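Local coordinates for NMB1025 protein (PDB 3KJK) that is of uncertain function but belongs to the RutC (YjgF-like) family, whose trimeric members include enamine or imine deaminases, at residues 67-72 against 117-122; 79-84 against 100-105. All coordinates share one frame; numbering follows the deposited sequence.

Contact 1 (67-72 against 117-122); sequences HVLDAV and KITAVK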
loop_
_atom_site.group_PDB
_atom_site.type_symbol
_atom_site.label_atom_id
_atom_site.label_comp_id
_atom_site.label_asym_id
_atom_site.label_seq_id
_atom_site.Cartn_x
_atom_site.Cartn_y
_atom_site.Cartn_z
ATOM N N HIS A 67 6.214 0.639 -17.151
ATOM C CA HIS A 67 6.141 -0.671 -16.507
ATOM C C HIS A 67 5.815 -0.569 -15.015
ATOM O O HIS A 67 6.208 -1.427 -14.216
ATOM C CB HIS A 67 7.419 -1.471 -16.777
ATOM C CG HIS A 67 7.611 -1.806 -18.224
ATOM N ND1 HIS A 67 8.082 -0.895 -19.145
ATOM C CD2 HIS A 67 7.355 -2.941 -18.917
ATOM C CE1 HIS A 67 8.122 -1.457 -20.339
ATOM N NE2 HIS A 67 7.691 -2.701 -20.227
ATOM N N VAL A 68 5.083 0.491 -14.662
ATOM C CA VAL A 68 4.574 0.706 -13.307
ATOM C C VAL A 68 3.221 0.006 -13.169
ATOM O O VAL A 68 2.359 0.138 -14.032
ATOM C CB VAL A 68 4.442 2.218 -12.976
ATOM C CG1 VAL A 68 3.747 2.439 -11.613
ATOM C CG2 VAL A 68 5.810 2.883 -12.983
ATOM N N LEU A 69 3.058 -0.756 -12.092
ATOM C CA LEU A 69 1.833 -1.505 -11.862
ATOM C C LEU A 69 0.874 -0.707 -11.011
ATOM O O LEU A 69 -0.331 -0.663 -11.284
ATOM C CB LEU A 69 2.138 -2.832 -11.162
ATOM C CG LEU A 69 3.111 -3.807 -11.827
ATOM C CD1 LEU A 69 3.420 -4.960 -10.889
ATOM C CD2 LEU A 69 2.547 -4.323 -13.151
ATOM N N ASP A 70 1.433 -0.059 -9.992
ATOM C CA ASP A 70 0.666 0.494 -8.894
ATOM C C ASP A 70 1.301 1.774 -8.373
ATOM O O ASP A 70 2.521 1.863 -8.245
ATOM C CB ASP A 70 0.616 -0.539 -7.762
ATOM C CG ASP A 70 -0.365 -0.172 -6.681
ATOM O OD1 ASP A 70 -1.540 0.104 -7.010
ATOM O OD2 ASP A 70 0.025 -0.176 -5.498
ATOM N N ALA A 71 0.467 2.760 -8.060
ATOM C CA ALA A 71 0.936 4.021 -7.499
ATOM C C ALA A 71 -0.014 4.544 -6.416
ATOM O O ALA A 71 -1.214 4.715 -6.660
ATOM C CB ALA A 71 1.099 5.043 -8.597
ATOM N N VAL A 72 0.516 4.780 -5.221
ATOM C CA VAL A 72 -0.287 5.401 -4.158
ATOM C C VAL A 72 0.250 6.798 -3.948
ATOM O O VAL A 72 1.443 6.970 -3.716
ATOM C CB VAL A 72 -0.230 4.621 -2.827
ATOM C CG1 VAL A 72 -1.035 5.344 -1.749
ATOM C CG2 VAL A 72 -0.731 3.192 -3.020
ATOM N N LYS A 117 4.229 6.422 -3.846
ATOM C CA LYS A 117 4.758 5.089 -3.589
ATOM C C LYS A 117 4.469 4.141 -4.753
ATOM O O LYS A 117 3.308 3.867 -5.070
ATOM C CB LYS A 117 4.161 4.520 -2.303
ATOM C CG LYS A 117 4.625 3.108 -1.984
ATOM C CD LYS A 117 3.802 2.470 -0.880
ATOM C CE LYS A 117 3.791 0.948 -1.011
ATOM N NZ LYS A 117 5.151 0.387 -1.247
ATOM N N ILE A 118 5.534 3.610 -5.353
ATOM C CA ILE A 118 5.441 2.866 -6.612
ATOM C C ILE A 118 5.744 1.374 -6.464
ATOM O O ILE A 118 6.681 0.984 -5.769
ATOM C CB ILE A 118 6.400 3.474 -7.679
ATOM C CG1 ILE A 118 5.952 4.884 -8.082
ATOM C CG2 ILE A 118 6.551 2.549 -8.907
ATOM C CD1 ILE A 118 4.717 4.955 -8.983
ATOM N N THR A 119 4.929 0.551 -7.123
ATOM C CA THR A 119 5.255 -0.854 -7.345
ATOM C C THR A 119 5.386 -1.029 -8.858
ATOM O O THR A 119 4.541 -0.534 -9.619
ATOM C CB THR A 119 4.168 -1.800 -6.761
ATOM O OG1 THR A 119 3.978 -1.505 -5.374
ATOM C CG2 THR A 119 4.567 -3.273 -6.908
ATOM N N ALA A 120 6.444 -1.719 -9.287
ATOM C CA ALA A 120 6.726 -1.886 -10.708
ATOM C C ALA A 120 7.278 -3.273 -11.080
ATOM O O ALA A 120 7.421 -4.163 -10.225
ATOM C CB ALA A 120 7.674 -0.788 -11.185
ATOM N N VAL A 121 7.578 -3.439 -12.367
ATOM C CA VAL A 121 8.098 -4.684 -12.890
ATOM C C VAL A 121 9.305 -4.416 -13.794
ATOM O O VAL A 121 9.366 -3.382 -14.464
ATOM C CB VAL A 121 6.985 -5.502 -13.616
ATOM C CG1 VAL A 121 6.465 -4.779 -14.839
ATOM C CG2 VAL A 121 7.493 -6.852 -14.020
ATOM N N LYS A 122 10.277 -5.325 -13.768
ATOM C CA LYS A 122 11.410 -5.299 -14.697
ATOM C C LYS A 122 10.954 -5.577 -16.124
ATOM O O LYS A 122 10.015 -6.343 -16.332
ATOM C CB LYS A 122 12.437 -6.361 -14.317
ATOM C CG LYS A 122 13.362 -5.991 -13.172
ATOM C CD LYS A 122 14.474 -7.026 -13.003
ATOM C CE LYS A 122 15.513 -6.931 -14.120
ATOM N NZ LYS A 122 16.461 -8.082 -14.108
HETATM O O HOH W 1 2.300 1.056 -4.479
#
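The His67 ring stands obliquely to Val121 O, and His67 CB lies 4.0 Å from Val121 CG1. ND1 of His67 is hydrogen-bonded to Asp64. Peptide groups make the backbone contacts. Val121 N meets His67 O almost head-on, at a C=O...N angle of 172°, and two N-H groups converge on a single carbonyl: Leu69 N and Asp70 N reach Thr119 O at 2.9 and 3.2 Å. This is a classic beta bulge, in which an extra residue shifts the antiparallel register by one. Beyond it regular pairing resumes, Thr119 N bonding to Asp70 O and Val72 exchanging two bonds with Lys117.

On one face Ile118 CD1 touches Ala71 CB at 3.6 Å and Val68 CG1 at 3.8 Å: chi1 of -66° puts CG1 of Ile118 beside the backbone N, and chi2 of -74° turns CD1 toward Ala71 and Val68. On the other, Asp70 and Thr119 meet through their CB atoms, and a water donates to Asp70 OD2 and Lys117 O and accepts from Thr119 OG1. Outside this strand pair, the Asp70 carboxylate forms a salt bridge with Lys117 of the second subunit, a neighbouring chain.

Helix 43-60 packs on the Val68, Ile118 and Ala120 face; strands 29-32 and 99-104 flank the pair within the sheet.

Contact 2 (79-84 against 100-105); sequences GDYAEM and RACVEA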
loop_
_atom_site.group_PDB
_atom_site.type_symbol
_atom_site.label_atom_id
_atom_site.label_comp_id
_atom_site.label_asym_id
_atom_site.label_seq_id
_atom_site.Cartn_x
_atom_site.Cartn_y
_atom_site.Cartn_z
ATOM N N GLY A 79 -6.409 19.817 -1.110
ATOM C CA GLY A 79 -6.631 21.038 -1.904
ATOM C C GLY A 79 -5.691 21.101 -3.102
ATOM O O GLY A 79 -5.905 21.878 -4.029
ATOM N N ASP A 80 -4.661 20.254 -3.086
ATOM C CA ASP A 80 -3.636 20.232 -4.125
ATOM C C ASP A 80 -3.896 19.189 -5.214
ATOM O O ASP A 80 -3.023 18.924 -6.043
ATOM C CB ASP A 80 -2.275 19.968 -3.491
ATOM C CG ASP A 80 -1.663 21.211 -2.873
ATOM O OD1 ASP A 80 -2.002 22.334 -3.303
ATOM O OD2 ASP A 80 -0.822 21.058 -1.962
ATOM N N TYR A 81 -5.097 18.617 -5.209
ATOM C CA TYR A 81 -5.424 17.473 -6.055
ATOM C C TYR A 81 -5.273 17.768 -7.557
ATOM O O TYR A 81 -4.557 17.059 -8.258
ATOM C CB TYR A 81 -6.825 16.949 -5.693
ATOM C CG TYR A 81 -7.256 15.657 -6.354
ATOM C CD1 TYR A 81 -6.567 14.460 -6.126
ATOM C CD2 TYR A 81 -8.396 15.621 -7.169
ATOM C CE1 TYR A 81 -6.982 13.264 -6.723
ATOM C CE2 TYR A 81 -8.824 14.430 -7.766
ATOM C CZ TYR A 81 -8.110 13.259 -7.539
ATOM O OH TYR A 81 -8.530 12.087 -8.130
ATOM N N ALA A 82 -5.910 18.832 -8.037
ATOM C CA ALA A 82 -5.875 19.174 -9.469
ATOM C C ALA A 82 -4.473 19.548 -9.965
ATOM O O ALA A 82 -4.065 19.156 -11.064
ATOM C CB ALA A 82 -6.860 20.282 -9.775
ATOM N N GLU A 83 -3.744 20.294 -9.140
ATOM C CA GLU A 83 -2.371 20.691 -9.442
ATOM C C GLU A 83 -1.433 19.485 -9.532
ATOM O O GLU A 83 -0.604 19.402 -10.450
ATOM C CB GLU A 83 -1.871 21.698 -8.402
ATOM C CG GLU A 83 -0.566 22.394 -8.767
ATOM C CD GLU A 83 -0.105 23.387 -7.713
ATOM O OE1 GLU A 83 -0.951 23.895 -6.950
ATOM O OE2 GLU A 83 1.109 23.664 -7.647
HETATM N N MSE A 84 -1.568 18.549 -8.593
HETATM C CA MSE A 84 -0.818 17.294 -8.656
HETATM C C MSE A 84 -1.197 16.501 -9.910
HETATM O O MSE A 84 -0.329 16.016 -10.639
HETATM C CB MSE A 84 -1.060 16.459 -7.397
HETATM C CG MSE A 84 -0.263 15.167 -7.331
HETATM SE SE MSE A 84 -1.088 13.715 -8.341
HETATM C CE MSE A 84 -2.679 13.422 -7.233
ATOM N N ARG A 100 -4.057 3.254 -9.522
ATOM C CA ARG A 100 -3.813 4.460 -8.734
ATOM C C ARG A 100 -4.754 4.649 -7.545
ATOM O O ARG A 100 -5.959 4.384 -7.630
ATOM C CB ARG A 100 -3.874 5.703 -9.625
ATOM C CG ARG A 100 -3.035 6.861 -9.109
ATOM C CD ARG A 100 -3.221 8.102 -9.948
ATOM N NE ARG A 100 -4.271 8.968 -9.414
ATOM C CZ ARG A 100 -4.264 10.294 -9.507
ATOM N NH1 ARG A 100 -3.255 10.908 -10.114
ATOM N NH2 ARG A 100 -5.259 11.004 -8.983
ATOM N N ALA A 101 -4.179 5.122 -6.441
ATOM C CA ALA A 101 -4.941 5.581 -5.292
ATOM C C ALA A 101 -4.378 6.918 -4.805
ATOM O O ALA A 101 -3.154 7.087 -4.730
ATOM C CB ALA A 101 -4.904 4.548 -4.189
ATOM N N CYS A 102 -5.267 7.867 -4.503
ATOM C CA CYS A 102 -4.860 9.145 -3.934
ATOM C C CYS A 102 -5.666 9.464 -2.686
ATOM O O CYS A 102 -6.897 9.364 -2.685
ATOM C CB CYS A 102 -4.963 10.296 -4.935
ATOM S SG CYS A 102 -4.389 11.875 -4.215
ATOM N N VAL A 103 -4.949 9.884 -1.649
ATOM C CA VAL A 103 -5.446 9.890 -0.288
ATOM C C VAL A 103 -4.721 11.030 0.450
ATOM O O VAL A 103 -3.583 11.366 0.101
ATOM C CB VAL A 103 -5.160 8.487 0.345
ATOM C CG1 VAL A 103 -4.195 8.549 1.537
ATOM C CG2 VAL A 103 -6.444 7.718 0.633
ATOM N N GLU A 104 -5.376 11.645 1.437
ATOM C CA GLU A 104 -4.756 12.733 2.203
ATOM C C GLU A 104 -4.076 12.245 3.495
ATOM O O GLU A 104 -4.729 11.687 4.383
ATOM C CB GLU A 104 -5.774 13.831 2.519
ATOM C CG GLU A 104 -5.163 15.158 2.939
ATOM C CD GLU A 104 -6.175 16.104 3.563
ATOM O OE1 GLU A 104 -6.525 15.908 4.744
ATOM O OE2 GLU A 104 -6.612 17.055 2.876
ATOM N N ALA A 105 -2.763 12.459 3.586
ATOM C CA ALA A 105 -1.999 12.147 4.798
ATOM C C ALA A 105 -0.816 13.102 4.942
ATOM O O ALA A 105 -0.136 13.407 3.960
ATOM C CB ALA A 105 -1.510 10.698 4.769
#
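Tyr81 and Cys102 meet through a sulfur-aromatic contact. The thiol SG sits at the edge of the phenol ring, 5.0 Å from the centroid and 81° off the ring normal, with Tyr81 CE1 as one of the carbons it touches, at 3.9 Å. CG of Tyr81 (chi1 -173°) and SG of Cys102 both lie anti to their backbone N, which carries ring and sulfur into the space between helix and strand.

Apolar packing meets the same sulfur. Met84, present as selenomethionine, bends at both chi2 and chi3, which brings its methyl CE to 3.8 Å from Cys102 SG. The sulfur is therefore approached by an aromatic edge and by a methyl group, and the helix gains two footholds on one small side chain.

Polar groups contribute through proximity rather than bonding. Arg100 NH2 comes within 3.5 Å of Tyr81 OH, with the phenol oxygen at the edge of the guanidinium and near its plane, but the pair does not form a hydrogen bond; the ring and guanidinium planes are 67° apart. Arg100 NH1 lies 3.9 Å from Met84 CE, the two side chains arriving from opposite directions. Partners farther along the helix also hold the guanidinium: Asn85 OD1 accepts a hydrogen bond from NH1, and Trp88 makes a cation-pi interaction with Arg100. The first turn of the helix closes through Met84 N to Asp80 O, with Asp80 at the N-cap position.

Ile73 of strand 68-75 touches both Met84 and Arg100, tying the contact to the adjacent strand. The whole is the helix-on-strand packing of a beta-alpha-beta unit, strand 68-75, helix 81-91 and strand 99-104, in which the crossover helix lies against the sheet, here within the YjgF-like fold.

How the contacts relate
The two contacts illustrate how one sheet is assembled by strand pairing and covered by helix packing. The centres of contact 1 and contact 2 are about 17 Å apart. The contacts nevertheless touch: Ala71 O of contact 1 probably accepts a hydrogen bond from Ala101 N of contact 2, at 3.0 Å. Along the chain contact 2 is nested within the loop that contact 1 closes, the order being strand 68-75, helix 81-91, strand 99-104 and strand 114-121. Strand 68-75 lies between the other two strands, parallel to 99-104 and antiparallel to 114-121. Both contacts also touch the second subunit, so the same sheet serves the monomer fold and the trimer.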